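Local coordinates for protein angiotensin-converting enzyme (Anopheles gambiae, PDB 6S1Z) that is probably a zinc-dependent peptidase of the angiotensin-converting enzyme type that trims peptides from their C-terminal end, and here binds the inhibitor fosinoprilat, at residues 255-260 against 424-429; 271-276 against 347-352. All coordinates share one frame; numbering follows the deposited sequence.

Contact 1 of 2, residues 255-260 against 424-429. With KS8 (fosinoprilat), chain C.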
loop_
_atom_site.group_PDB
_atom_site.type_symbol
_atom_site.label_atom_id
_atom_site.label_comp_id
_atom_site.label_asym_id
_atom_site.label_seq_id
_atom_site.Cartn_x
_atom_site.Cartn_y
_atom_site.Cartn_z
ATOM N N GLN A 255 9.573 -4.532 2.628
ATOM C CA GLN A 255 8.521 -3.740 3.255
ATOM C C GLN A 255 7.731 -4.561 4.266
ATOM O O GLN A 255 7.171 -4.001 5.215
ATOM C CB GLN A 255 7.587 -3.173 2.188
ATOM C CG GLN A 255 6.835 -4.226 1.394
ATOM C CD GLN A 255 6.187 -3.651 0.152
ATOM O OE1 GLN A 255 6.847 -3.448 -0.867
ATOM N NE2 GLN A 255 4.890 -3.377 0.231
ATOM N N THR A 256 7.666 -5.875 4.076
ATOM C CA THR A 256 7.046 -6.773 5.036
ATOM C C THR A 256 7.888 -8.035 5.121
ATOM O O THR A 256 8.339 -8.558 4.099
ATOM C CB THR A 256 5.604 -7.132 4.648
ATOM O OG1 THR A 256 5.592 -7.795 3.378
ATOM C CG2 THR A 256 4.736 -5.882 4.579
ATOM N N TRP A 257 8.105 -8.511 6.345
ATOM C CA TRP A 257 8.910 -9.701 6.587
ATOM C C TRP A 257 8.045 -10.897 6.964
ATOM O O TRP A 257 8.535 -11.842 7.591
ATOM C CB TRP A 257 9.944 -9.427 7.679
ATOM C CG TRP A 257 10.707 -8.139 7.499
ATOM C CD1 TRP A 257 10.788 -7.378 6.366
ATOM C CD2 TRP A 257 11.491 -7.463 8.489
ATOM N NE1 TRP A 257 11.570 -6.273 6.591
ATOM C CE2 TRP A 257 12.016 -6.301 7.886
ATOM C CE3 TRP A 257 11.802 -7.728 9.826
ATOM C CZ2 TRP A 257 12.835 -5.408 8.575
ATOM C CZ3 TRP A 257 12.614 -6.836 10.508
ATOM C CH2 TRP A 257 13.120 -5.692 9.881
ATOM N N ASP A 258 6.762 -10.870 6.595
ATOM C CA ASP A 258 5.854 -11.942 6.987
ATOM C C ASP A 258 6.319 -13.289 6.450
ATOM O O ASP A 258 6.187 -14.315 7.127
ATOM C CB ASP A 258 4.439 -11.628 6.498
ATOM C CG ASP A 258 4.387 -11.325 5.013
ATOM O OD1 ASP A 258 4.569 -12.264 4.207
ATOM O OD2 ASP A 258 4.164 -10.150 4.652
ATOM N N ASN A 259 6.883 -13.307 5.240
ATOM C CA ASN A 259 7.267 -14.565 4.614
ATOM C C ASN A 259 8.373 -15.295 5.367
ATOM O O ASN A 259 8.678 -16.440 5.017
ATOM C CB ASN A 259 7.712 -14.318 3.170
ATOM C CG ASN A 259 6.580 -13.834 2.285
ATOM O OD1 ASN A 259 5.424 -14.208 2.477
ATOM N ND2 ASN A 259 6.907 -12.998 1.307
ATOM N N ILE A 260 8.982 -14.670 6.376
ATOM C CA ILE A 260 9.988 -15.318 7.205
ATOM C C ILE A 260 9.588 -15.337 8.676
ATOM O O ILE A 260 10.396 -15.703 9.530
ATOM C CB ILE A 260 11.376 -14.668 7.025
ATOM C CG1 ILE A 260 11.327 -13.150 7.238
ATOM C CG2 ILE A 260 11.934 -14.979 5.647
ATOM C CD1 ILE A 260 11.283 -12.729 8.690
ATOM N N ALA A 424 2.500 -10.194 13.762
ATOM C CA ALA A 424 1.954 -8.869 13.491
ATOM C C ALA A 424 3.059 -7.831 13.341
ATOM O O ALA A 424 2.905 -6.868 12.582
ATOM C CB ALA A 424 0.991 -8.463 14.606
ATOM N N GLY A 425 4.173 -8.008 14.047
ATOM C CA GLY A 425 5.277 -7.072 13.966
ATOM C C GLY A 425 6.062 -7.204 12.678
ATOM O O GLY A 425 6.194 -6.238 11.920
ATOM N N VAL A 426 6.587 -8.404 12.415
ATOM C CA VAL A 426 7.332 -8.651 11.186
ATOM C C VAL A 426 6.468 -8.538 9.941
ATOM O O VAL A 426 7.001 -8.543 8.825
ATOM C CB VAL A 426 7.991 -10.046 11.225
ATOM C CG1 VAL A 426 8.980 -10.129 12.376
ATOM C CG2 VAL A 426 6.934 -11.133 11.346
ATOM N N THR A 427 5.149 -8.440 10.102
ATOM C CA THR A 427 4.229 -8.284 8.984
ATOM C C THR A 427 3.826 -6.831 8.762
ATOM O O THR A 427 3.918 -6.330 7.637
ATOM C CB THR A 427 2.974 -9.138 9.214
ATOM O OG1 THR A 427 3.330 -10.525 9.245
ATOM C CG2 THR A 427 1.947 -8.902 8.113
ATOM N N LYS A 428 3.390 -6.141 9.816
ATOM C CA LYS A 428 2.815 -4.808 9.690
ATOM C C LYS A 428 3.654 -3.703 10.315
ATOM O O LYS A 428 3.614 -2.572 9.826
ATOM C CB LYS A 428 1.417 -4.776 10.323
ATOM C CG LYS A 428 0.449 -5.800 9.740
ATOM C CD LYS A 428 -0.963 -5.622 10.287
ATOM C CE LYS A 428 -1.668 -4.420 9.671
ATOM N NZ LYS A 428 -1.837 -4.553 8.196
ATOM N N LEU A 429 4.404 -3.989 11.381
ATOM C CA LEU A 429 5.165 -2.936 12.049
ATOM C C LEU A 429 6.325 -2.464 11.183
ATOM O O LEU A 429 6.527 -1.257 10.999
ATOM C CB LEU A 429 5.677 -3.429 13.402
ATOM C CG LEU A 429 6.558 -2.433 14.164
ATOM C CD1 LEU A 429 5.818 -1.122 14.385
ATOM C CD2 LEU A 429 7.016 -3.024 15.488
HETATM C C04 KS8 C . -2.852 -0.476 -5.671
HETATM C C05 KS8 C . -3.077 1.093 -5.795
HETATM C C06 KS8 C . -2.678 1.639 -7.228
HETATM C C07 KS8 C . -3.902 1.921 -8.109
HETATM C C08 KS8 C . -3.491 2.471 -9.553
HETATM C C09 KS8 C . -3.254 3.827 -9.737
HETATM C C10 KS8 C . -2.896 4.303 -10.990
HETATM C C11 KS8 C . -2.772 3.411 -12.076
HETATM C C12 KS8 C . -3.005 2.071 -11.894
HETATM C C13 KS8 C . -3.368 1.586 -10.631
HETATM C C14 KS8 C . -2.247 -2.517 -3.575
HETATM C C15 KS8 C . -0.881 -1.991 -3.013
HETATM C C18 KS8 C . -0.503 -3.961 -1.447
HETATM C C19 KS8 C . 0.081 -3.980 0.010
HETATM C C20 KS8 C . 1.098 -2.790 0.003
HETATM C C21 KS8 C . 1.246 -2.403 -1.315
HETATM C C22 KS8 C . 2.387 -3.136 -1.992
HETATM C C25 KS8 C . -0.952 -3.780 1.045
HETATM C C26 KS8 C . -2.014 -4.907 0.968
HETATM C C27 KS8 C . -1.555 -6.244 1.556
HETATM C C28 KS8 C . -1.120 -6.068 2.997
HETATM C C29 KS8 C . 0.032 -5.057 3.065
HETATM C C30 KS8 C . -0.348 -3.701 2.451
HETATM N N17 KS8 C . -0.126 -2.789 -1.982
HETATM O O01 KS8 C . -3.172 -0.039 -2.997
HETATM O O03 KS8 C . -4.836 -1.586 -4.022
HETATM O O16 KS8 C . -0.440 -0.958 -3.408
HETATM O O23 KS8 C . 2.313 -4.390 -2.208
HETATM O O24 KS8 C . 3.368 -2.526 -2.330
HETATM P P02 KS8 C . -3.348 -1.110 -3.997
#

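Contact 2 of 2, residues 271-276 against 347-352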
loop_
_atom_site.group_PDB
_atom_site.type_symbol
_atom_site.label_atom_id
_atom_site.label_comp_id
_atom_site.label_asym_id
_atom_site.label_seq_id
_atom_site.Cartn_x
_atom_site.Cartn_y
_atom_site.Cartn_z
ATOM N N LYS A 271 1.876 -23.717 17.599
ATOM C CA LYS A 271 0.959 -23.689 16.471
ATOM C C LYS A 271 1.210 -22.447 15.627
ATOM O O LYS A 271 1.425 -21.350 16.152
ATOM C CB LYS A 271 -0.490 -23.718 16.955
ATOM C CG LYS A 271 -1.517 -24.041 15.872
ATOM C CD LYS A 271 -1.284 -25.385 15.213
ATOM C CE LYS A 271 -2.574 -25.908 14.595
ATOM N NZ LYS A 271 -3.315 -24.855 13.843
ATOM N N LEU A 272 1.189 -22.632 14.312
ATOM C CA LEU A 272 1.452 -21.555 13.376
ATOM C C LEU A 272 0.178 -20.757 13.117
ATOM O O LEU A 272 -0.877 -20.999 13.709
ATOM C CB LEU A 272 2.002 -22.122 12.071
ATOM C CG LEU A 272 3.257 -22.983 12.208
ATOM C CD1 LEU A 272 3.515 -23.752 10.923
ATOM C CD2 LEU A 272 4.452 -22.116 12.578
ATOM N N LEU A 273 0.282 -19.782 12.222
ATOM C CA LEU A 273 -0.883 -19.124 11.646
ATOM C C LEU A 273 -0.640 -18.946 10.152
ATOM O O LEU A 273 -0.806 -17.863 9.590
ATOM C CB LEU A 273 -1.175 -17.796 12.342
ATOM C CG LEU A 273 -2.643 -17.352 12.384
ATOM C CD1 LEU A 273 -3.531 -18.407 13.034
ATOM C CD2 LEU A 273 -2.792 -16.026 13.121
ATOM N N ASP A 274 -0.216 -20.030 9.495
ATOM C CA ASP A 274 0.044 -19.976 8.061
ATOM C C ASP A 274 -1.256 -19.929 7.270
ATOM O O ASP A 274 -1.352 -19.206 6.273
ATOM C CB ASP A 274 0.892 -21.176 7.631
ATOM C CG ASP A 274 0.164 -22.500 7.791
ATOM O OD1 ASP A 274 -0.875 -22.698 7.125
ATOM O OD2 ASP A 274 0.638 -23.349 8.574
ATOM N N VAL A 275 -2.267 -20.689 7.702
ATOM C CA VAL A 275 -3.540 -20.797 6.994
ATOM C C VAL A 275 -3.257 -20.931 5.502
ATOM O O VAL A 275 -3.722 -20.126 4.688
ATOM C CB VAL A 275 -4.457 -19.597 7.301
ATOM C CG1 VAL A 275 -5.767 -19.689 6.525
ATOM C CG2 VAL A 275 -4.759 -19.537 8.792
ATOM N N THR A 276 -2.462 -21.939 5.140
ATOM C CA THR A 276 -2.160 -22.221 3.740
ATOM C C THR A 276 -2.688 -23.596 3.356
ATOM O O THR A 276 -3.695 -23.688 2.650
ATOM C CB THR A 276 -0.655 -22.126 3.482
ATOM O OG1 THR A 276 -0.217 -20.773 3.646
ATOM C CG2 THR A 276 -0.324 -22.604 2.071
ATOM N N VAL A 347 -3.144 -18.878 -4.051
ATOM C CA VAL A 347 -3.731 -19.568 -2.906
ATOM C C VAL A 347 -2.699 -19.561 -1.786
ATOM O O VAL A 347 -1.802 -20.406 -1.740
ATOM C CB VAL A 347 -4.174 -20.989 -3.265
ATOM C CG1 VAL A 347 -4.785 -21.674 -2.049
ATOM C CG2 VAL A 347 -5.168 -20.960 -4.418
ATOM N N ASN A 348 -2.832 -18.604 -0.873
ATOM C CA ASN A 348 -2.000 -18.531 0.320
ATOM C C ASN A 348 -2.571 -17.438 1.212
ATOM O O ASN A 348 -3.401 -16.632 0.785
ATOM C CB ASN A 348 -0.530 -18.264 -0.024
ATOM C CG ASN A 348 -0.316 -16.925 -0.705
ATOM O OD1 ASN A 348 -0.797 -15.892 -0.240
ATOM N ND2 ASN A 348 0.411 -16.938 -1.817
ATOM N N MET A 349 -2.113 -17.421 2.465
ATOM C CA MET A 349 -2.630 -16.448 3.423
ATOM C C MET A 349 -2.230 -15.029 3.042
ATOM O O MET A 349 -3.031 -14.097 3.177
ATOM C CB MET A 349 -2.133 -16.784 4.827
ATOM C CG MET A 349 -2.588 -15.813 5.905
ATOM S SD MET A 349 -2.053 -16.334 7.544
ATOM C CE MET A 349 -2.889 -15.150 8.598
ATOM N N ARG A 350 -0.994 -14.841 2.573
ATOM C CA ARG A 350 -0.547 -13.510 2.178
ATOM C C ARG A 350 -1.515 -12.889 1.181
ATOM O O ARG A 350 -1.963 -11.750 1.355
ATOM C CB ARG A 350 0.864 -13.585 1.591
ATOM C CG ARG A 350 1.463 -12.230 1.241
ATOM C CD ARG A 350 2.879 -12.361 0.700
ATOM N NE ARG A 350 2.928 -13.127 -0.544
ATOM C CZ ARG A 350 3.143 -14.439 -0.620
ATOM N NH1 ARG A 350 3.171 -15.033 -1.804
ATOM N NH2 ARG A 350 3.330 -15.161 0.478
ATOM N N GLU A 351 -1.861 -13.635 0.128
ATOM C CA GLU A 351 -2.802 -13.126 -0.862
ATOM C C GLU A 351 -4.157 -12.826 -0.233
ATOM O O GLU A 351 -4.835 -11.873 -0.633
ATOM C CB GLU A 351 -2.962 -14.135 -2.000
ATOM C CG GLU A 351 -1.694 -14.408 -2.798
ATOM C CD GLU A 351 -1.279 -13.245 -3.672
ATOM O OE1 GLU A 351 -0.070 -13.127 -3.964
ATOM O OE2 GLU A 351 -2.160 -12.451 -4.068
ATOM N N PHE A 352 -4.565 -13.625 0.756
ATOM C CA PHE A 352 -5.888 -13.454 1.352
ATOM C C PHE A 352 -6.062 -12.051 1.921
ATOM O O PHE A 352 -7.133 -11.448 1.785
ATOM C CB PHE A 352 -6.111 -14.507 2.438
ATOM C CG PHE A 352 -7.515 -14.536 2.975
ATOM C CD1 PHE A 352 -8.588 -14.790 2.136
ATOM C CD2 PHE A 352 -7.760 -14.323 4.322
ATOM C CE1 PHE A 352 -9.879 -14.820 2.628
ATOM C CE2 PHE A 352 -9.050 -14.354 4.820
ATOM C CZ PHE A 352 -10.111 -14.602 3.970
#

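Contact 1 of 2, residues 255-260 against 424-429
Trp257 and Asp258 lie against Val426 and Thr427 on the last turns of helix 414-429. Trp257 N donates to Val426 O at 2.7 Å, in a bent bond (136°). At the root of the side chain, Trp257 CB packs on Val426 CB at 4.1 Å. CG stands beside the backbone N (chi1 -47°), and the ring runs off to helix 204-233, where it touches Val225. Its NE1 is bonded to Ala254 O.

Asp258 CB meets Thr427 OG1 at 3.2 Å, a packing contact; that hydroxyl is bonded to Arg423 O. The Asp258 carboxylate turns back to its own loop. Thr256 OG1 donates to Asp258 OD2 at 3.0 Å from above the carboxylate plane. With the hydroxyl so engaged, Thr256 CG2 sits on Thr427 O at 3.2 Å.

Gln255 is fixed at both ends of its amide. OE1 is bonded to Lys485 NZ, and Gln255 NE2 gives a straight bond of 3.1 Å to O24 of fosinoprilat (170°). Lys485 and Tyr494 also bond the inhibitor. This glutamine, lysine and tyrosine set matches the pocket for the peptide C-terminal carboxylate in angiotensin-converting enzymes.

Contact 2 of 2, residues 271-276 against 347-352
Met349 reaches from the first turn of helix 349-368 into the loop Leu273-Thr276. The helix start is a classic N-cap, with Asn348 as the capping residue. The loop opposite holds an Asx turn at Asp274. The methionine carries most of the contact. Its chain is extended, with CG anti to the backbone N (chi1 179°), which lays it alongside the loop backbone. At its base, Met349 CB stands 2.9 Å from Asp274 O, very close for a carbon and an oxygen, so this part of the model is doubtful in detail. Farther out, Met349 SD lies 4.1 Å from Val275 CB. The terminal methyl, Met349 CE, ends near Leu273 CG at 4.4 Å. Contact along the chain is thus partly with carbonyl oxygens and partly with aliphatic carbons.

The loop is shaped from within. Thr276 N donates to Asp274 OD1 at 2.7 Å, using the anti lone pair of that oxygen. Thr276 OG1 also gives a longer bond of 3.3 Å to Asp274 O, from above the carbonyl plane. Val275, between them, has a left-handed backbone. The first bond closes the Asx turn; the second, long one reaches the carbonyl that meets Met349.

The helix side is set by Asn348, whose OD1 accepts from Glu351 N. Farther out, Val347 and Phe352 touch Met289 of helix 286-299. Phe352 also packs edge-to-face with His356. Arg350 rests on Thr140 and Ala144 of helix 135-145. One face of its guanidinium group lies over the cap oxygen: Asn348 OD1 is 4.1 Å above the plane, over its centre.

Contact 2 is nested along the chain inside the loop that contact 1 closes. The order is 255-260, 271-276, 347-352 and then 424-429. The first two segments belong to the same long loop between strand 244-245 and helix 277-281. The two centres are 13 Å apart, and the contacts touch: Asn259 OD1 packs 3.0 Å from Arg350 NH2. Helix 349-368 carries a sequence that fits the zinc-binding HExxH motif, while contact 1 reaches the inhibitor through Gln255. The one loop thus packs both on helix 414-429, beside the inhibitor site, and on the start of the helix that bears the putative zinc motif.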